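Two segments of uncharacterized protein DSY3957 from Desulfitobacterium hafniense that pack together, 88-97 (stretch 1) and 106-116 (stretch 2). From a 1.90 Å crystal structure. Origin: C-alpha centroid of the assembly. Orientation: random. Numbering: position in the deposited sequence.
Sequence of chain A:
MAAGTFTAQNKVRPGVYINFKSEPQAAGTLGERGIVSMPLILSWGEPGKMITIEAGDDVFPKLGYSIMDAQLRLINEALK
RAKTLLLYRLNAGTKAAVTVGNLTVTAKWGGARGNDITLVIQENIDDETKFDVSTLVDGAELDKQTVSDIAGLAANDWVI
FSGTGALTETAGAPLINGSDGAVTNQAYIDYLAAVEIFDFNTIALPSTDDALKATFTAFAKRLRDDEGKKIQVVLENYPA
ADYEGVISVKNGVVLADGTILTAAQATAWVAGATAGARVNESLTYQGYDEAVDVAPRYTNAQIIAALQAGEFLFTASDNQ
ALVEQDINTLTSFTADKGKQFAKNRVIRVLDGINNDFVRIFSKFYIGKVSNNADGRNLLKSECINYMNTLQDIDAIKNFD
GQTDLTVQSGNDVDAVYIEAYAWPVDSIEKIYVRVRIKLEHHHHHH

Stretch 1 (88-97) YRLNAGTKAA
Stretch 2 (106-116) TAKWGGARGND

Stretch 1 ends its strand at R89 and runs as loop through T94; A97 is in strand. Stretch 2 enters already in strand, which includes T106 and A107, and closes with a 3-10 segment, 112-116. A97 and T106 form an antiparallel, non-hydrogen-bonded pair, CA to CA 4.3 Å, with both side chains on the same face of the sheet. Next to it, A107 N donates to A96 O at 2.9 Å, almost linearly (178°). K95 and G110 lie closest in register, CA to CA 3.7 Å. There G111 N donates to T94 O at 3.0 Å.

R89 points toward stretch 2 with an all-trans side chain (t, t, t, chi4 -177°). G110 O lies at the guanidinium edge and accepts from two donors, R89 NH1 (3.0 Å) and R89 NH2 (2.9 Å). R89 NE makes a weak bond to N91 OD1, 3.3 Å, with N91 chi1 p.

Three waters bridge the two stretches. Water 1 donates to A92 O (2.7 Å) and accepts from G110 N (3.0 Å). Water 2 accepts from K95 NZ (2.9 Å) and donates to A107 O (2.8 Å). Water 3 accepts from A96 N (3.0 Å) and donates to W109 O (2.7 Å) and G111 O (3.0 Å).

Glycines allow the close approach. A CB on G110 (phi/psi -76/157) would clash with A92 O and G93 C. One on G114 would clash with A96 CB. G111 (138/164) and G93 (57/-170) have glycine-favoring angles. A96 is buried; its small CB points toward stretch 2 and sits 3.4 Å from G114 C.

The K95 CA-to-CB bond points sideways. Its aliphatic chain (m, t, t, t) packs along stretch 2: K95 CG to G110 N, K95 CD to A107 O and K95 CE to K108 O are each 3.6 Å. The W109 (m, chi2 120°) CA-to-CB bond points away overall, yet W109 CB lies 4.2 Å from R89 NH1.

Backbone bonds and an R113 NH1 to D116 OD2 salt bridge (2.9 Å) hold the 3-10 turn. The contact buries 519 Å², summed over both stretches.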

# COMPACT_ATOMS: atom_id res chain seq x y z
N TYR A 88 -2.90 0.21 -7.92
CA TYR A 88 -3.57 1.01 -8.93
C TYR A 88 -2.72 1.04 -10.20
O TYR A 88 -1.59 1.50 -10.18
CB TYR A 88 -3.75 2.43 -8.40
CG TYR A 88 -4.64 3.32 -9.25
CD1 TYR A 88 -6.02 3.33 -9.06
CD2 TYR A 88 -4.09 4.17 -10.21
CE1 TYR A 88 -6.84 4.19 -9.81
CE2 TYR A 88 -4.89 5.02 -10.96
CZ TYR A 88 -6.26 5.03 -10.75
OH TYR A 88 -7.06 5.89 -11.47
N ARG A 89 -3.25 0.51 -11.30
CA ARG A 89 -2.50 0.52 -12.55
C ARG A 89 -2.75 1.86 -13.24
O ARG A 89 -3.88 2.18 -13.62
CB ARG A 89 -2.92 -0.62 -13.47
CG ARG A 89 -2.08 -0.66 -14.73
CD ARG A 89 -2.62 -1.62 -15.79
NE ARG A 89 -1.78 -1.58 -16.97
CZ ARG A 89 -2.03 -2.25 -18.10
NH1 ARG A 89 -3.10 -3.02 -18.20
NH2 ARG A 89 -1.19 -2.14 -19.12
N LEU A 90 -1.69 2.64 -13.40
CA LEU A 90 -1.75 3.98 -13.98
C LEU A 90 -1.95 4.08 -15.49
O LEU A 90 -2.35 5.13 -15.99
CB LEU A 90 -0.46 4.72 -13.62
CG LEU A 90 -0.13 4.95 -12.14
CD1 LEU A 90 1.36 5.13 -12.00
CD2 LEU A 90 -0.90 6.15 -11.60
N ASN A 91 -1.65 3.01 -16.21
CA ASN A 91 -1.75 3.01 -17.67
C ASN A 91 -2.70 1.95 -18.21
O ASN A 91 -2.73 0.81 -17.73
CB ASN A 91 -0.36 2.79 -18.26
CG ASN A 91 0.24 1.45 -17.85
OD1 ASN A 91 0.16 1.05 -16.68
ND2 ASN A 91 0.85 0.76 -18.80
N ALA A 92 -3.47 2.34 -19.23
CA ALA A 92 -4.42 1.43 -19.87
C ALA A 92 -3.72 0.72 -21.03
O ALA A 92 -4.12 -0.37 -21.43
CB ALA A 92 -5.62 2.21 -20.39
N GLY A 93 -2.68 1.35 -21.56
CA GLY A 93 -1.93 0.77 -22.66
C GLY A 93 -2.76 0.45 -23.89
O GLY A 93 -3.92 0.84 -23.99
N THR A 94 -2.16 -0.27 -24.83
CA THR A 94 -2.84 -0.66 -26.06
C THR A 94 -3.00 -2.18 -26.11
O THR A 94 -2.04 -2.92 -25.87
CB THR A 94 -2.07 -0.20 -27.31
OG1 THR A 94 -2.00 1.23 -27.33
CG2 THR A 94 -2.77 -0.68 -28.58
N LYS A 95 -4.20 -2.64 -26.44
CA LYS A 95 -4.51 -4.06 -26.51
C LYS A 95 -3.91 -4.74 -27.74
O LYS A 95 -4.05 -4.26 -28.86
CB LYS A 95 -6.03 -4.27 -26.51
CG LYS A 95 -6.71 -3.77 -25.24
CD LYS A 95 -8.21 -3.96 -25.29
CE LYS A 95 -8.86 -3.52 -23.99
NZ LYS A 95 -10.33 -3.74 -24.00
N ALA A 96 -3.24 -5.87 -27.52
CA ALA A 96 -2.67 -6.61 -28.63
C ALA A 96 -3.81 -7.36 -29.29
O ALA A 96 -4.84 -7.61 -28.67
CB ALA A 96 -1.62 -7.59 -28.13
N ALA A 97 -3.64 -7.71 -30.56
CA ALA A 97 -4.68 -8.42 -31.27
C ALA A 97 -4.16 -9.07 -32.54
O ALA A 97 -3.03 -8.81 -32.96
CB ALA A 97 -5.83 -7.47 -31.60
N THR A 106 -8.61 -10.36 -29.42
CA THR A 106 -8.06 -9.17 -28.79
C THR A 106 -7.80 -9.40 -27.30
O THR A 106 -8.63 -9.97 -26.60
CB THR A 106 -9.03 -7.99 -28.96
OG1 THR A 106 -9.41 -7.89 -30.34
CG2 THR A 106 -8.38 -6.69 -28.52
N ALA A 107 -6.64 -8.95 -26.84
CA ALA A 107 -6.26 -9.09 -25.44
C ALA A 107 -7.32 -8.47 -24.53
O ALA A 107 -7.96 -7.48 -24.90
CB ALA A 107 -4.91 -8.41 -25.20
N LYS A 108 -7.51 -9.06 -23.35
CA LYS A 108 -8.50 -8.57 -22.40
C LYS A 108 -8.10 -7.18 -21.88
O LYS A 108 -8.95 -6.32 -21.70
CB LYS A 108 -8.63 -9.54 -21.22
CG LYS A 108 -9.73 -9.18 -20.24
CD LYS A 108 -9.86 -10.25 -19.16
CE LYS A 108 -10.98 -9.94 -18.18
NZ LYS A 108 -11.07 -10.99 -17.12
N TRP A 109 -6.81 -7.00 -21.65
CA TRP A 109 -6.29 -5.72 -21.15
C TRP A 109 -5.18 -5.23 -22.08
O TRP A 109 -4.52 -6.02 -22.75
CB TRP A 109 -5.71 -5.88 -19.73
CG TRP A 109 -6.70 -6.35 -18.70
CD1 TRP A 109 -6.63 -7.49 -17.94
CD2 TRP A 109 -7.92 -5.70 -18.31
NE1 TRP A 109 -7.73 -7.59 -17.12
CE2 TRP A 109 -8.54 -6.51 -17.33
CE3 TRP A 109 -8.56 -4.51 -18.71
CZ2 TRP A 109 -9.76 -6.16 -16.73
CZ3 TRP A 109 -9.77 -4.17 -18.12
CH2 TRP A 109 -10.36 -5.00 -17.14
N GLY A 110 -4.98 -3.92 -22.12
CA GLY A 110 -3.93 -3.36 -22.94
C GLY A 110 -2.60 -3.60 -22.25
O GLY A 110 -2.56 -3.79 -21.04
N GLY A 111 -1.52 -3.60 -23.02
CA GLY A 111 -0.20 -3.82 -22.45
C GLY A 111 0.64 -4.72 -23.33
O GLY A 111 0.12 -5.40 -24.21
N ALA A 112 1.94 -4.73 -23.07
CA ALA A 112 2.88 -5.55 -23.83
C ALA A 112 2.67 -7.03 -23.54
O ALA A 112 3.11 -7.90 -24.30
CB ALA A 112 4.31 -5.15 -23.49
N ARG A 113 2.00 -7.34 -22.43
CA ARG A 113 1.76 -8.72 -22.06
C ARG A 113 0.86 -9.38 -23.10
O ARG A 113 0.87 -10.60 -23.27
CB ARG A 113 1.12 -8.79 -20.67
CG ARG A 113 0.82 -10.18 -20.16
CD ARG A 113 2.01 -11.12 -20.29
NE ARG A 113 1.89 -12.24 -19.36
CZ ARG A 113 2.67 -13.32 -19.37
NH1 ARG A 113 3.64 -13.43 -20.27
NH2 ARG A 113 2.48 -14.28 -18.48
N GLY A 114 0.08 -8.57 -23.81
CA GLY A 114 -0.79 -9.12 -24.84
C GLY A 114 -0.01 -9.74 -25.98
O GLY A 114 -0.50 -10.65 -26.66
N ASN A 115 1.22 -9.27 -26.21
CA ASN A 115 2.04 -9.82 -27.29
C ASN A 115 2.59 -11.21 -26.97
O ASN A 115 3.21 -11.84 -27.83
CB ASN A 115 3.19 -8.87 -27.64
CG ASN A 115 2.72 -7.48 -28.01
OD1 ASN A 115 1.77 -7.31 -28.78
ND2 ASN A 115 3.40 -6.47 -27.48
N ASP A 116 2.39 -11.68 -25.75
CA ASP A 116 2.87 -13.01 -25.37
C ASP A 116 1.76 -14.04 -25.58
O ASP A 116 1.89 -15.20 -25.19
CB ASP A 116 3.30 -13.05 -23.90
CG ASP A 116 4.45 -12.11 -23.60
OD1 ASP A 116 5.23 -11.80 -24.52
OD2 ASP A 116 4.57 -11.68 -22.43
O HOH W 1 -6.07 -1.82 -20.29
O HOH W 2 -10.53 -6.49 -24.78
O HOH W 3 -2.69 -6.46 -24.64